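Local structure of chlorella virus DNA ligase-adenylate (Chlorella virus, 1FVI) at residues D110-E113 and D114-Y118; L148-E151 and R152-S156; F244-G247 and T248-A252; Q75-T78 and S79-T83. The protein probably seals nicks in duplex DNA as an ATP-dependent ligase, working through a covalent enzyme-adenylate intermediate with the help of a divalent metal cation. The protein carries 1 engineered substitution. All coordinates share one frame; numbering follows the deposited sequence.

Interaction 1. Residues D110-E113 and D114-Y118; sequences DRVE and DMKNY
The carboxylate of Glu113 meets two side chains from the next turn of its helix, Lys116 and Asn117. Its plane is turned 69° from that of the Asn117 amide, so the two flat groups meet at a steep angle instead of stacking. On the Lys116 side, OE2 of Glu113 lies against the aliphatic part of the lysine, 3.8 Å from CD. The charged ends form a long salt bridge, with Glu113 OE2 and Lys116 NZ 4.0 Å apart. A water bridges the two ends, donating to OE2 of Glu113 at 3.2 Å and accepting from NZ of Lys116 at 3.0 Å. CG of Glu113 is anti to the backbone N, beside the carbonyl carbon (chi1 -173°), and a bend at chi2 (63°) brings the carboxylate to Lys116 and Asn117. Long, flexible charged residues suit this exposed side of the helix, where a direct ion pair and a shared water can coexist. The inward side is apolar: CG1 of Val112 and CE of Met115 touch at 4.1 Å, the two side chains running side by side, and Met115 continues onto Trp96 of strand 92-99. Underneath, four backbone bonds of the i to i+4 kind hold the turns together, among them Lys116 N to Val112 O at 2.9 Å. Asp114 makes a salt bridge with Lys106, while Arg111 is paired with Asp98 and also donates to the carbonyls of Lys106 and Gly169. This amphipathic pattern belongs to a helix laid on a sheet, here the connecting helix 108-121 of the beta-alpha-beta unit formed with strands 92-99 and 131-135.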
ATOM      1  N   ASP A 110     -17.653  -3.737 -10.462  1.00 20.64           N
ATOM      2  CA  ASP A 110     -18.990  -3.617  -9.912  1.00 16.59           C
ATOM      3  C   ASP A 110     -19.034  -3.743  -8.394  1.00 21.16           C
ATOM      4  O   ASP A 110     -19.801  -3.042  -7.725  1.00 26.16           O
ATOM      5  CB  ASP A 110     -19.900  -4.638 -10.588  1.00 25.51           C
ATOM      6  CG  ASP A 110     -20.129  -4.319 -12.061  1.00 30.74           C
ATOM      7  OD1 ASP A 110     -20.004  -3.136 -12.434  1.00 39.02           O
ATOM      8  OD2 ASP A 110     -20.435  -5.236 -12.847  1.00 32.75           O
ATOM      9  N   ARG A 111     -18.234  -4.654  -7.847  1.00 20.64           N
ATOM     10  CA  ARG A 111     -18.167  -4.821  -6.397  1.00 20.06           C
ATOM     11  C   ARG A 111     -17.550  -3.547  -5.806  1.00 25.98           C
ATOM     12  O   ARG A 111     -17.935  -3.112  -4.734  1.00 23.83           O
ATOM     13  CB  ARG A 111     -17.338  -6.060  -6.021  1.00 20.38           C
ATOM     14  CG  ARG A 111     -17.879  -7.372  -6.622  1.00 23.31           C
ATOM     15  CD  ARG A 111     -17.303  -8.623  -5.962  1.00 20.66           C
ATOM     16  NE  ARG A 111     -15.844  -8.660  -5.946  1.00 21.00           N
ATOM     17  CZ  ARG A 111     -15.081  -9.143  -6.924  1.00 23.14           C
ATOM     18  NH1 ARG A 111     -15.627  -9.645  -8.022  1.00 24.72           N
ATOM     19  NH2 ARG A 111     -13.761  -9.109  -6.809  1.00 20.28           N
ATOM     20  N   VAL A 112     -16.598  -2.950  -6.520  1.00 23.40           N
ATOM     21  CA  VAL A 112     -15.962  -1.721  -6.071  1.00 28.77           C
ATOM     22  C   VAL A 112     -17.009  -0.610  -6.023  1.00 29.63           C
ATOM     23  O   VAL A 112     -17.019   0.196  -5.091  1.00 30.48           O
ATOM     24  CB  VAL A 112     -14.802  -1.304  -7.003  1.00 25.22           C
ATOM     25  CG1 VAL A 112     -14.313   0.100  -6.654  1.00 30.30           C
ATOM     26  CG2 VAL A 112     -13.663  -2.295  -6.883  1.00 20.76           C
ATOM     27  N   GLU A 113     -17.897  -0.589  -7.017  1.00 28.20           N
ATOM     28  CA  GLU A 113     -18.967   0.398  -7.073  1.00 27.48           C
ATOM     29  C   GLU A 113     -19.941   0.195  -5.914  1.00 22.92           C
ATOM     30  O   GLU A 113     -20.524   1.152  -5.412  1.00 25.77           O
ATOM     31  CB  GLU A 113     -19.700   0.295  -8.400  1.00 39.57           C
ATOM     32  CG  GLU A 113     -20.718   1.391  -8.620  1.00 55.44           C
ATOM     33  CD  GLU A 113     -20.104   2.772  -8.670  1.00 60.88           C
ATOM     34  OE1 GLU A 113     -20.821   3.728  -8.301  1.00 72.59           O
ATOM     35  OE2 GLU A 113     -18.923   2.908  -9.083  1.00 56.91           O
ATOM     36  N   ASP A 114     -20.128  -1.058  -5.506  1.00 20.46           N
ATOM     37  CA  ASP A 114     -20.982  -1.370  -4.361  1.00 25.76           C
ATOM     38  C   ASP A 114     -20.378  -0.719  -3.101  1.00 33.66           C
ATOM     39  O   ASP A 114     -21.091  -0.103  -2.298  1.00 24.26           O
ATOM     40  CB  ASP A 114     -21.067  -2.886  -4.130  1.00 26.34           C
ATOM     41  CG  ASP A 114     -22.054  -3.580  -5.053  1.00 27.34           C
ATOM     42  OD1 ASP A 114     -22.902  -2.914  -5.690  1.00 29.68           O
ATOM     43  OD2 ASP A 114     -21.983  -4.821  -5.128  1.00 25.40           O
ATOM     44  N   MET A 115     -19.066  -0.889  -2.927  1.00 28.13           N
ATOM     45  CA  MET A 115     -18.339  -0.320  -1.789  1.00 27.53           C
ATOM     46  C   MET A 115     -18.493   1.187  -1.817  1.00 24.52           C
ATOM     47  O   MET A 115     -18.793   1.801  -0.798  1.00 29.45           O
ATOM     48  CB  MET A 115     -16.843  -0.687  -1.859  1.00 29.38           C
ATOM     49  CG  MET A 115     -15.916   0.142  -0.937  1.00 30.61           C
ATOM     50  SD  MET A 115     -14.160  -0.412  -0.893  1.00 31.22           S
ATOM     51  CE  MET A 115     -13.606  -0.004  -2.571  1.00 25.01           C
ATOM     52  N   LYS A 116     -18.319   1.775  -2.997  1.00 25.73           N
ATOM     53  CA  LYS A 116     -18.426   3.222  -3.145  1.00 30.86           C
ATOM     54  C   LYS A 116     -19.794   3.734  -2.727  1.00 34.60           C
ATOM     55  O   LYS A 116     -19.893   4.699  -1.949  1.00 27.62           O
ATOM     56  CB  LYS A 116     -18.120   3.646  -4.584  1.00 30.91           C
ATOM     57  CG  LYS A 116     -16.660   3.546  -4.957  1.00 30.58           C
ATOM     58  CD  LYS A 116     -16.427   3.990  -6.387  1.00 46.94           C
ATOM     59  CE  LYS A 116     -16.752   5.467  -6.562  1.00 50.98           C
ATOM     60  NZ  LYS A 116     -16.594   5.916  -7.972  1.00 53.21           N
ATOM     61  N   ASN A 117     -20.837   3.057  -3.218  1.00 27.88           N
ATOM     62  CA  ASN A 117     -22.213   3.425  -2.911  1.00 35.65           C
ATOM     63  C   ASN A 117     -22.548   3.237  -1.445  1.00 31.76           C
ATOM     64  O   ASN A 117     -23.218   4.084  -0.848  1.00 33.90           O
ATOM     65  CB  ASN A 117     -23.203   2.669  -3.790  1.00 42.27           C
ATOM     66  CG  ASN A 117     -23.263   3.228  -5.200  1.00 65.57           C
ATOM     67  OD1 ASN A 117     -22.963   2.529  -6.171  1.00 78.03           O
ATOM     68  ND2 ASN A 117     -23.642   4.500  -5.319  1.00 63.46           N
ATOM     69  N   TYR A 118     -22.040   2.163  -0.848  1.00 28.43           N
ATOM     70  CA  TYR A 118     -22.303   1.917   0.561  1.00 25.25           C
ATOM     71  C   TYR A 118     -21.773   3.112   1.349  1.00 33.54           C
ATOM     72  O   TYR A 118     -22.465   3.631   2.226  1.00 27.43           O
ATOM     73  CB  TYR A 118     -21.638   0.616   1.027  1.00 17.29           C
ATOM     74  CG  TYR A 118     -21.925   0.277   2.462  1.00 21.79           C
ATOM     75  CD1 TYR A 118     -23.014  -0.525   2.801  1.00 28.46           C
ATOM     76  CD2 TYR A 118     -21.135   0.787   3.488  1.00 21.23           C
ATOM     77  CE1 TYR A 118     -23.310  -0.808   4.127  1.00 29.83           C
ATOM     78  CE2 TYR A 118     -21.416   0.514   4.817  1.00 27.37           C
ATOM     79  CZ  TYR A 118     -22.506  -0.284   5.131  1.00 35.54           C
ATOM     80  OH  TYR A 118     -22.782  -0.568   6.444  1.00 37.14           O
TER
HETATM   81  O   HOH W   1     -18.366   5.743 -10.349  1.00 61.67           O

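Interaction 2. Residues L148-E151 and R152-S156; sequences LQYE and RDVLS
From Leu148 to Leu155 the backbone is regular alpha helix, and each residue of 148-151 accepts an N-H from the residue four places on. Arg152 N to Leu148 O, at 3.0 Å, is nearly straight at 173°, and Leu155 N to Glu151 O is the shortest of the four at 2.7 Å. Side chains four residues apart are thereby brought together. Val154 crosses one face of the Tyr150 ring, its CG2 4.0 Å from the centroid and 28° off the normal, a CH-pi contact displaced toward the phenol end, with CZ of the tyrosine 3.6 Å from that methyl. Both residues also touch Pro25, a residue of the AMP site, where a flat ring and a compact branched chain pack closely. On another side, Gln149 CB lies over a face of the Arg152 guanidinium, 3.5 Å from NH2. The same group forms a salt bridge with its neighbour Asp153, NE of Arg152 donating to OD1 of Asp153 at 3.2 Å from above the carboxylate plane. Leu155 runs beside Glu151, its CD1 3.7 Å from the glutamate CG, and the extended glutamate chain (chi2 166°) carries the carboxylate on to the backbone N-H groups of Gln188 and Phe189. With both oxygens occupied, this buried carboxylate is held in place and its negative charge is probably well stabilised, tying the helix to the chain just beyond strand 184-186.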
ATOM      1  N   LEU A 148       4.632   1.121 -14.281  1.00 29.69           N
ATOM      2  CA  LEU A 148       5.872   1.438 -13.572  1.00 29.02           C
ATOM      3  C   LEU A 148       5.797   2.771 -12.793  1.00 19.31           C
ATOM      4  O   LEU A 148       6.268   2.855 -11.656  1.00 23.70           O
ATOM      5  CB  LEU A 148       7.025   1.462 -14.566  1.00 24.93           C
ATOM      6  CG  LEU A 148       7.261   0.054 -15.096  1.00 24.10           C
ATOM      7  CD1 LEU A 148       8.154   0.098 -16.297  1.00 25.98           C
ATOM      8  CD2 LEU A 148       7.836  -0.812 -13.993  1.00 26.65           C
ATOM      9  N   GLN A 149       5.213   3.804 -13.405  1.00 21.99           N
ATOM     10  CA  GLN A 149       5.071   5.093 -12.733  1.00 23.72           C
ATOM     11  C   GLN A 149       4.225   4.872 -11.489  1.00 29.28           C
ATOM     12  O   GLN A 149       4.480   5.468 -10.439  1.00 20.58           O
ATOM     13  CB  GLN A 149       4.405   6.126 -13.642  1.00 20.63           C
ATOM     14  CG  GLN A 149       5.182   6.413 -14.926  1.00 38.63           C
ATOM     15  CD  GLN A 149       4.520   7.459 -15.820  1.00 46.13           C
ATOM     16  OE1 GLN A 149       4.978   8.597 -15.894  1.00 62.99           O
ATOM     17  NE2 GLN A 149       3.456   7.071 -16.518  1.00 40.67           N
ATOM     18  N   TYR A 150       3.244   3.973 -11.607  1.00 24.89           N
ATOM     19  CA  TYR A 150       2.366   3.650 -10.491  1.00 19.32           C
ATOM     20  C   TYR A 150       3.120   2.973  -9.330  1.00 20.66           C
ATOM     21  O   TYR A 150       2.882   3.301  -8.153  1.00 18.29           O
ATOM     22  CB  TYR A 150       1.191   2.785 -10.971  1.00 17.96           C
ATOM     23  CG  TYR A 150       0.188   2.543  -9.880  1.00 23.27           C
ATOM     24  CD1 TYR A 150      -0.579   3.599  -9.374  1.00 18.38           C
ATOM     25  CD2 TYR A 150       0.045   1.280  -9.299  1.00 19.92           C
ATOM     26  CE1 TYR A 150      -1.450   3.409  -8.320  1.00 22.50           C
ATOM     27  CE2 TYR A 150      -0.835   1.080  -8.233  1.00 21.07           C
ATOM     28  CZ  TYR A 150      -1.569   2.154  -7.750  1.00 20.04           C
ATOM     29  OH  TYR A 150      -2.376   2.021  -6.659  1.00 19.80           O
ATOM     30  N   GLU A 151       4.042   2.057  -9.661  1.00 19.73           N
ATOM     31  CA  GLU A 151       4.835   1.350  -8.644  1.00 19.91           C
ATOM     32  C   GLU A 151       5.725   2.357  -7.911  1.00 23.25           C
ATOM     33  O   GLU A 151       5.837   2.298  -6.684  1.00 19.42           O
ATOM     34  CB  GLU A 151       5.699   0.217  -9.244  1.00 12.34           C
ATOM     35  CG  GLU A 151       6.506  -0.543  -8.152  1.00 22.31           C
ATOM     36  CD  GLU A 151       7.130  -1.874  -8.585  1.00 23.13           C
ATOM     37  OE1 GLU A 151       8.027  -2.360  -7.868  1.00 19.64           O
ATOM     38  OE2 GLU A 151       6.723  -2.455  -9.609  1.00 23.88           O
ATOM     39  N   ARG A 152       6.379   3.242  -8.673  1.00 20.11           N
ATOM     40  CA  ARG A 152       7.221   4.299  -8.107  1.00 15.73           C
ATOM     41  C   ARG A 152       6.387   5.131  -7.112  1.00 15.82           C
ATOM     42  O   ARG A 152       6.805   5.386  -5.981  1.00 19.90           O
ATOM     43  CB  ARG A 152       7.715   5.217  -9.228  1.00 18.19           C
ATOM     44  CG  ARG A 152       8.393   6.502  -8.742  1.00 25.02           C
ATOM     45  CD  ARG A 152       8.273   7.634  -9.763  1.00 40.46           C
ATOM     46  NE  ARG A 152       6.883   7.955 -10.086  1.00 48.58           N
ATOM     47  CZ  ARG A 152       6.490   8.603 -11.183  1.00 58.82           C
ATOM     48  NH1 ARG A 152       7.375   9.019 -12.076  1.00 63.77           N
ATOM     49  NH2 ARG A 152       5.197   8.770 -11.434  1.00 58.86           N
ATOM     50  N   ASP A 153       5.195   5.541  -7.541  1.00 25.14           N
ATOM     51  CA  ASP A 153       4.300   6.341  -6.700  1.00 20.25           C
ATOM     52  C   ASP A 153       3.951   5.613  -5.425  1.00 21.85           C
ATOM     53  O   ASP A 153       4.082   6.136  -4.320  1.00 25.83           O
ATOM     54  CB  ASP A 153       3.013   6.660  -7.462  1.00 24.56           C
ATOM     55  CG  ASP A 153       3.204   7.760  -8.485  1.00 33.89           C
ATOM     56  OD1 ASP A 153       4.228   8.476  -8.398  1.00 45.61           O
ATOM     57  OD2 ASP A 153       2.333   7.921  -9.372  1.00 43.40           O
ATOM     58  N   VAL A 154       3.488   4.387  -5.612  1.00 22.67           N
ATOM     59  CA  VAL A 154       3.091   3.502  -4.532  1.00 25.41           C
ATOM     60  C   VAL A 154       4.246   3.240  -3.546  1.00 23.80           C
ATOM     61  O   VAL A 154       4.065   3.320  -2.325  1.00 22.15           O
ATOM     62  CB  VAL A 154       2.425   2.230  -5.170  1.00 27.48           C
ATOM     63  CG1 VAL A 154       2.911   0.961  -4.564  1.00 18.38           C
ATOM     64  CG2 VAL A 154       0.914   2.376  -5.111  1.00 21.68           C
ATOM     65  N   LEU A 155       5.441   3.000  -4.074  1.00 19.50           N
ATOM     66  CA  LEU A 155       6.616   2.791  -3.226  1.00 24.48           C
ATOM     67  C   LEU A 155       6.967   4.079  -2.476  1.00 15.87           C
ATOM     68  O   LEU A 155       7.426   4.045  -1.335  1.00 19.66           O
ATOM     69  CB  LEU A 155       7.824   2.380  -4.067  1.00 15.79           C
ATOM     70  CG  LEU A 155       7.716   0.969  -4.603  1.00 21.55           C
ATOM     71  CD1 LEU A 155       8.826   0.699  -5.612  1.00 15.13           C
ATOM     72  CD2 LEU A 155       7.769   0.031  -3.404  1.00 12.20           C
ATOM     73  N   SER A 156       6.737   5.213  -3.123  1.00 21.88           N
ATOM     74  CA  SER A 156       7.069   6.490  -2.505  1.00 34.78           C
ATOM     75  C   SER A 156       6.133   6.754  -1.335  1.00 36.64           C
ATOM     76  O   SER A 156       6.494   7.480  -0.407  1.00 34.88           O
ATOM     77  CB  SER A 156       7.021   7.634  -3.527  1.00 24.94           C
ATOM     78  OG  SER A 156       5.693   8.058  -3.771  1.00 34.95           O
TER

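Interaction 3. Residues F244-G247 and T248-A252; sequences FSIG and TGFDA
Phe250 leaves its backbone with CB turned so that CG nearly eclipses the backbone N (chi1 -6°), an unusual torsion that swings the ring back along the chain toward Ile246 and Gly247. Phe250 CD1 passes Gly247 O at 4.1 Å. Next, CE1 of Phe250 comes to 3.3 Å from Gly247 C, so the ring meets this glycine through its backbone carbonyl carbon. At the tip, Phe250 CZ lies 3.1 Å from Ile246 O, which sits at the ring edge near its plane, where the slightly positive aromatic hydrogens meet a carbonyl oxygen. Phe250 CZ also approaches CG2 of Ile246 at 4.3 Å. One ring face has Thr248 O above it, offset toward the rim, and Thr248 O is 3.5 Å from Ile246 CG2. This is the exit from the third strand of the OB-like fold, 244-246, into the helix 252-260 that conventionally joins the third and fourth strands of such a barrel. Thr248 bonds through its backbone to Phe288, so the loop meets strand 286-291 at the other border of the sheet, as barrel closure requires, and the Phe250 ring meets that of Phe288. Gly249 has a positive phi (112°), where a CB would crowd the preceding carbonyl. Asp251 then takes the N-cap, its acidic side chain capping a backbone N of the first turn, while OE1 of Gln254, three residues on, accepts from Asp251 N, the reciprocal pairing of a capping box. Back at Gly247, the backbone N donates to a water at 3.0 Å, and Thr248 OG1 holds that water weakly.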
ATOM      1  N   PHE A 244      23.176  10.805  -9.008  1.00 34.69           N
ATOM      2  CA  PHE A 244      21.805  11.206  -9.321  1.00 29.15           C
ATOM      3  C   PHE A 244      21.084  11.535  -8.019  1.00 25.19           C
ATOM      4  O   PHE A 244      21.529  11.148  -6.933  1.00 24.36           O
ATOM      5  CB  PHE A 244      21.065  10.092 -10.060  1.00 35.02           C
ATOM      6  CG  PHE A 244      20.830   8.874  -9.228  1.00 42.76           C
ATOM      7  CD1 PHE A 244      19.555   8.606  -8.708  1.00 32.83           C
ATOM      8  CD2 PHE A 244      21.885   8.015  -8.929  1.00 27.81           C
ATOM      9  CE1 PHE A 244      19.335   7.502  -7.899  1.00 33.47           C
ATOM     10  CE2 PHE A 244      21.677   6.901  -8.115  1.00 48.01           C
ATOM     11  CZ  PHE A 244      20.400   6.643  -7.597  1.00 46.68           C
ATOM     12  N   SER A 245      19.972  12.250  -8.113  1.00 19.49           N
ATOM     13  CA  SER A 245      19.253  12.588  -6.902  1.00 29.89           C
ATOM     14  C   SER A 245      18.008  11.754  -6.675  1.00 32.51           C
ATOM     15  O   SER A 245      17.474  11.134  -7.602  1.00 26.62           O
ATOM     16  CB  SER A 245      18.895  14.074  -6.865  1.00 32.07           C
ATOM     17  OG  SER A 245      18.190  14.456  -8.021  1.00 39.02           O
ATOM     18  N   ILE A 246      17.601  11.700  -5.410  1.00 26.04           N
ATOM     19  CA  ILE A 246      16.401  11.005  -5.010  1.00 24.65           C
ATOM     20  C   ILE A 246      15.572  12.041  -4.272  1.00 24.86           C
ATOM     21  O   ILE A 246      15.975  12.538  -3.220  1.00 25.09           O
ATOM     22  CB  ILE A 246      16.694   9.791  -4.096  1.00 23.19           C
ATOM     23  CG1 ILE A 246      17.625   8.800  -4.818  1.00 30.18           C
ATOM     24  CG2 ILE A 246      15.379   9.102  -3.716  1.00 20.91           C
ATOM     25  CD1 ILE A 246      17.876   7.488  -4.070  1.00 28.04           C
ATOM     26  N   GLY A 247      14.428  12.384  -4.851  1.00 23.44           N
ATOM     27  CA  GLY A 247      13.550  13.369  -4.247  1.00 19.13           C
ATOM     28  C   GLY A 247      12.215  12.822  -3.762  1.00 24.97           C
ATOM     29  O   GLY A 247      11.369  13.595  -3.324  1.00 25.54           O
ATOM     30  N   THR A 248      11.989  11.514  -3.887  1.00 27.23           N
ATOM     31  CA  THR A 248      10.735  10.914  -3.406  1.00 35.57           C
ATOM     32  C   THR A 248      10.995   9.733  -2.473  1.00 27.22           C
ATOM     33  O   THR A 248      12.057   9.111  -2.525  1.00 29.43           O
ATOM     34  CB  THR A 248       9.805  10.418  -4.561  1.00 33.71           C
ATOM     35  OG1 THR A 248      10.403   9.299  -5.240  1.00 35.19           O
ATOM     36  CG2 THR A 248       9.549  11.537  -5.550  1.00 53.69           C
ATOM     37  N   GLY A 249      10.015   9.437  -1.623  1.00 22.24           N
ATOM     38  CA  GLY A 249      10.134   8.322  -0.712  1.00 16.24           C
ATOM     39  C   GLY A 249      10.242   8.712   0.738  1.00 21.67           C
ATOM     40  O   GLY A 249      10.256   7.852   1.606  1.00 27.52           O
ATOM     41  N   PHE A 250      10.380   9.998   1.018  1.00 28.42           N
ATOM     42  CA  PHE A 250      10.469  10.424   2.409  1.00 39.92           C
ATOM     43  C   PHE A 250       9.229  11.192   2.847  1.00 40.94           C
ATOM     44  O   PHE A 250       8.595  11.876   2.029  1.00 35.63           O
ATOM     45  CB  PHE A 250      11.707  11.311   2.689  1.00 38.04           C
ATOM     46  CG  PHE A 250      12.651  11.464   1.530  1.00 18.28           C
ATOM     47  CD1 PHE A 250      12.310  12.249   0.434  1.00 22.31           C
ATOM     48  CD2 PHE A 250      13.902  10.866   1.560  1.00 26.97           C
ATOM     49  CE1 PHE A 250      13.203  12.439  -0.618  1.00 26.21           C
ATOM     50  CE2 PHE A 250      14.808  11.049   0.507  1.00 26.73           C
ATOM     51  CZ  PHE A 250      14.454  11.836  -0.580  1.00 17.69           C
ATOM     52  N   ASP A 251       8.860  11.050   4.122  1.00 33.78           N
ATOM     53  CA  ASP A 251       7.736  11.821   4.645  1.00 37.38           C
ATOM     54  C   ASP A 251       8.289  13.160   5.188  1.00 47.25           C
ATOM     55  O   ASP A 251       9.514  13.387   5.140  1.00 47.11           O
ATOM     56  CB  ASP A 251       6.938  11.041   5.703  1.00 26.79           C
ATOM     57  CG  ASP A 251       7.798  10.474   6.817  1.00 33.35           C
ATOM     58  OD1 ASP A 251       7.448   9.381   7.290  1.00 45.58           O
ATOM     59  OD2 ASP A 251       8.789  11.101   7.252  1.00 34.80           O
ATOM     60  N   ALA A 252       7.411  14.046   5.667  1.00 37.80           N
ATOM     61  CA  ALA A 252       7.838  15.351   6.190  1.00 33.83           C
ATOM     62  C   ALA A 252       8.907  15.225   7.284  1.00 40.24           C
ATOM     63  O   ALA A 252       9.902  15.956   7.293  1.00 27.64           O
ATOM     64  CB  ALA A 252       6.640  16.112   6.707  1.00 41.10           C
TER
HETATM   65  O   HOH W   2      13.325  10.394  -6.748  1.00 37.97           O

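Interaction 4. Residues Q75-T78 and S79-T83; sequences QDTT and SAVMT
Helix 74-82 of the nucleotidyltransferase part of the ligase lies on strand 30-34, where Ile30 receives Thr77, Thr78, Val81 and Met82, and this contact joins two of its successive turns. Thr77 and Val81 form the buried side: their CG2 methyls meet at 4.1 Å, with the side chains parallel in direction. Both residues suit the place because their methyls can rest on Ile30, while the threonine adds a hydroxyl that bonds to the backbone N of Ile69 and so joins the helix to the end of strand 63-68. Beneath the two methyls, Val81 N donates to Thr77 O at 3.0 Å with an angle of 169°. One residue along, Thr78 CG2 and Met82 CG touch at 4.2 Å, a looser apolar contact, while the Thr78 hydroxyl turns back to Phe74 O. Another helix bond runs from Ala80 N to Asp76 O at 3.0 Å. The exposed residues Asp76 and Ser79 bring polar groups, and Asp76 holds the Thr73 hydroxyl with OD2. Ser79 is small enough to fold its hydroxyl back on the helix: OG lies between the backbone N and the carbonyl carbon (chi1 50°), which aims it at the preceding turn. There Ser79 OG approaches two carbonyls, Asp76 O at 2.8 Å and Gln75 O at 3.0 Å, and its single proton could serve either one, while Ser79 N adds a weak bond to Gln75 O.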
ATOM      1  N   GLN A  75       5.787  -5.833  12.323  1.00 33.08           N
ATOM      2  CA  GLN A  75       5.787  -6.656  13.528  1.00 39.89           C
ATOM      3  C   GLN A  75       4.925  -6.040  14.632  1.00 33.12           C
ATOM      4  O   GLN A  75       4.393  -6.748  15.486  1.00 33.97           O
ATOM      5  CB  GLN A  75       7.219  -6.926  14.013  1.00 46.69           C
ATOM      6  CG  GLN A  75       8.093  -5.689  14.179  1.00 77.36           C
ATOM      7  CD  GLN A  75       9.545  -6.027  14.510  1.00 82.06           C
ATOM      8  OE1 GLN A  75      10.097  -7.011  14.014  1.00 87.52           O
ATOM      9  NE2 GLN A  75      10.170  -5.202  15.345  1.00 84.12           N
ATOM     10  N   ASP A  76       4.773  -4.724  14.601  1.00 31.25           N
ATOM     11  CA  ASP A  76       3.957  -4.051  15.599  1.00 40.04           C
ATOM     12  C   ASP A  76       2.501  -4.305  15.264  1.00 36.55           C
ATOM     13  O   ASP A  76       1.723  -4.745  16.110  1.00 30.60           O
ATOM     14  CB  ASP A  76       4.256  -2.554  15.607  1.00 44.73           C
ATOM     15  CG  ASP A  76       5.631  -2.237  16.182  1.00 54.57           C
ATOM     16  OD1 ASP A  76       6.085  -2.964  17.105  1.00 39.79           O
ATOM     17  OD2 ASP A  76       6.247  -1.250  15.711  1.00 53.93           O
ATOM     18  N   THR A  77       2.159  -4.047  14.003  1.00 39.10           N
ATOM     19  CA  THR A  77       0.815  -4.263  13.487  1.00 32.68           C
ATOM     20  C   THR A  77       0.399  -5.711  13.768  1.00 31.46           C
ATOM     21  O   THR A  77      -0.674  -5.959  14.299  1.00 25.70           O
ATOM     22  CB  THR A  77       0.772  -4.014  11.955  1.00 36.00           C
ATOM     23  OG1 THR A  77       0.987  -2.625  11.679  1.00 27.02           O
ATOM     24  CG2 THR A  77      -0.572  -4.448  11.365  1.00 30.54           C
ATOM     25  N   THR A  78       1.280  -6.655  13.443  1.00 30.28           N
ATOM     26  CA  THR A  78       1.015  -8.074  13.644  1.00 28.57           C
ATOM     27  C   THR A  78       0.624  -8.443  15.071  1.00 30.05           C
ATOM     28  O   THR A  78      -0.311  -9.205  15.277  1.00 33.60           O
ATOM     29  CB  THR A  78       2.227  -8.926  13.237  1.00 21.57           C
ATOM     30  OG1 THR A  78       2.524  -8.707  11.853  1.00 24.49           O
ATOM     31  CG2 THR A  78       1.939 -10.399  13.471  1.00 27.50           C
ATOM     32  N   SER A  79       1.337  -7.893  16.048  1.00 32.17           N
ATOM     33  CA  SER A  79       1.073  -8.181  17.448  1.00 25.20           C
ATOM     34  C   SER A  79      -0.163  -7.470  17.971  1.00 30.36           C
ATOM     35  O   SER A  79      -0.821  -7.962  18.881  1.00 44.35           O
ATOM     36  CB  SER A  79       2.284  -7.829  18.309  1.00 34.19           C
ATOM     37  OG  SER A  79       2.735  -6.516  18.025  1.00 49.86           O
ATOM     38  N   ALA A  80      -0.479  -6.306  17.420  1.00 31.67           N
ATOM     39  CA  ALA A  80      -1.668  -5.580  17.864  1.00 35.30           C
ATOM     40  C   ALA A  80      -2.941  -6.295  17.379  1.00 33.26           C
ATOM     41  O   ALA A  80      -3.888  -6.487  18.138  1.00 34.51           O
ATOM     42  CB  ALA A  80      -1.630  -4.146  17.346  1.00 37.36           C
ATOM     43  N   VAL A  81      -2.927  -6.719  16.119  1.00 32.53           N
ATOM     44  CA  VAL A  81      -4.056  -7.414  15.495  1.00 38.78           C
ATOM     45  C   VAL A  81      -4.173  -8.871  15.943  1.00 35.22           C
ATOM     46  O   VAL A  81      -5.259  -9.359  16.276  1.00 34.82           O
ATOM     47  CB  VAL A  81      -3.911  -7.453  13.938  1.00 31.60           C
ATOM     48  CG1 VAL A  81      -5.125  -8.131  13.308  1.00 26.96           C
ATOM     49  CG2 VAL A  81      -3.724  -6.055  13.370  1.00 26.36           C
ATOM     50  N   MET A  82      -3.036  -9.552  15.955  1.00 28.96           N
ATOM     51  CA  MET A  82      -3.000 -10.963  16.276  1.00 32.69           C
ATOM     52  C   MET A  82      -2.908 -11.369  17.730  1.00 30.54           C
ATOM     53  O   MET A  82      -2.935 -12.561  18.038  1.00 39.97           O
ATOM     54  CB  MET A  82      -1.921 -11.657  15.431  1.00 48.58           C
ATOM     55  CG  MET A  82      -2.109 -11.449  13.916  1.00 39.66           C
ATOM     56  SD  MET A  82      -3.829 -11.787  13.402  1.00 52.32           S
ATOM     57  CE  MET A  82      -3.811 -13.636  13.330  1.00 42.75           C
ATOM     58  N   THR A  83      -2.791 -10.404  18.629  1.00 29.14           N
ATOM     59  CA  THR A  83      -2.743 -10.745  20.045  1.00 41.16           C
ATOM     60  C   THR A  83      -4.140 -10.505  20.602  1.00 45.76           C
ATOM     61  O   THR A  83      -4.766  -9.486  20.301  1.00 48.34           O
ATOM     62  CB  THR A  83      -1.690  -9.920  20.819  1.00 37.94           C
ATOM     63  OG1 THR A  83      -0.392 -10.182  20.267  1.00 39.92           O
ATOM     64  CG2 THR A  83      -1.682 -10.305  22.305  1.00 42.50           C
TER

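In the fold
Along the chain the order is interaction 4, 1, 2 and 3. The first three lie in the range of the ATP-dependent ligase domain, on separate helices with side chains about 8 to 11 Å from the bound AMP: 74-82 and 108-121 pack on the sheet holding strands 63-68 and 92-99, while 144-156 packs on strand 21-25 of the other sheet. Their centres are 25 to 29 Å apart, with no touch. Interaction 3 belongs to the OB-like domain, about 35 Å from interaction 1 between centres and across the chain's centre from it. Interactions 2 and 3, centres 13 Å apart, do touch: Ser156 packs on Thr248 and Gly249, placing helix 144-156 at the interface between the domains.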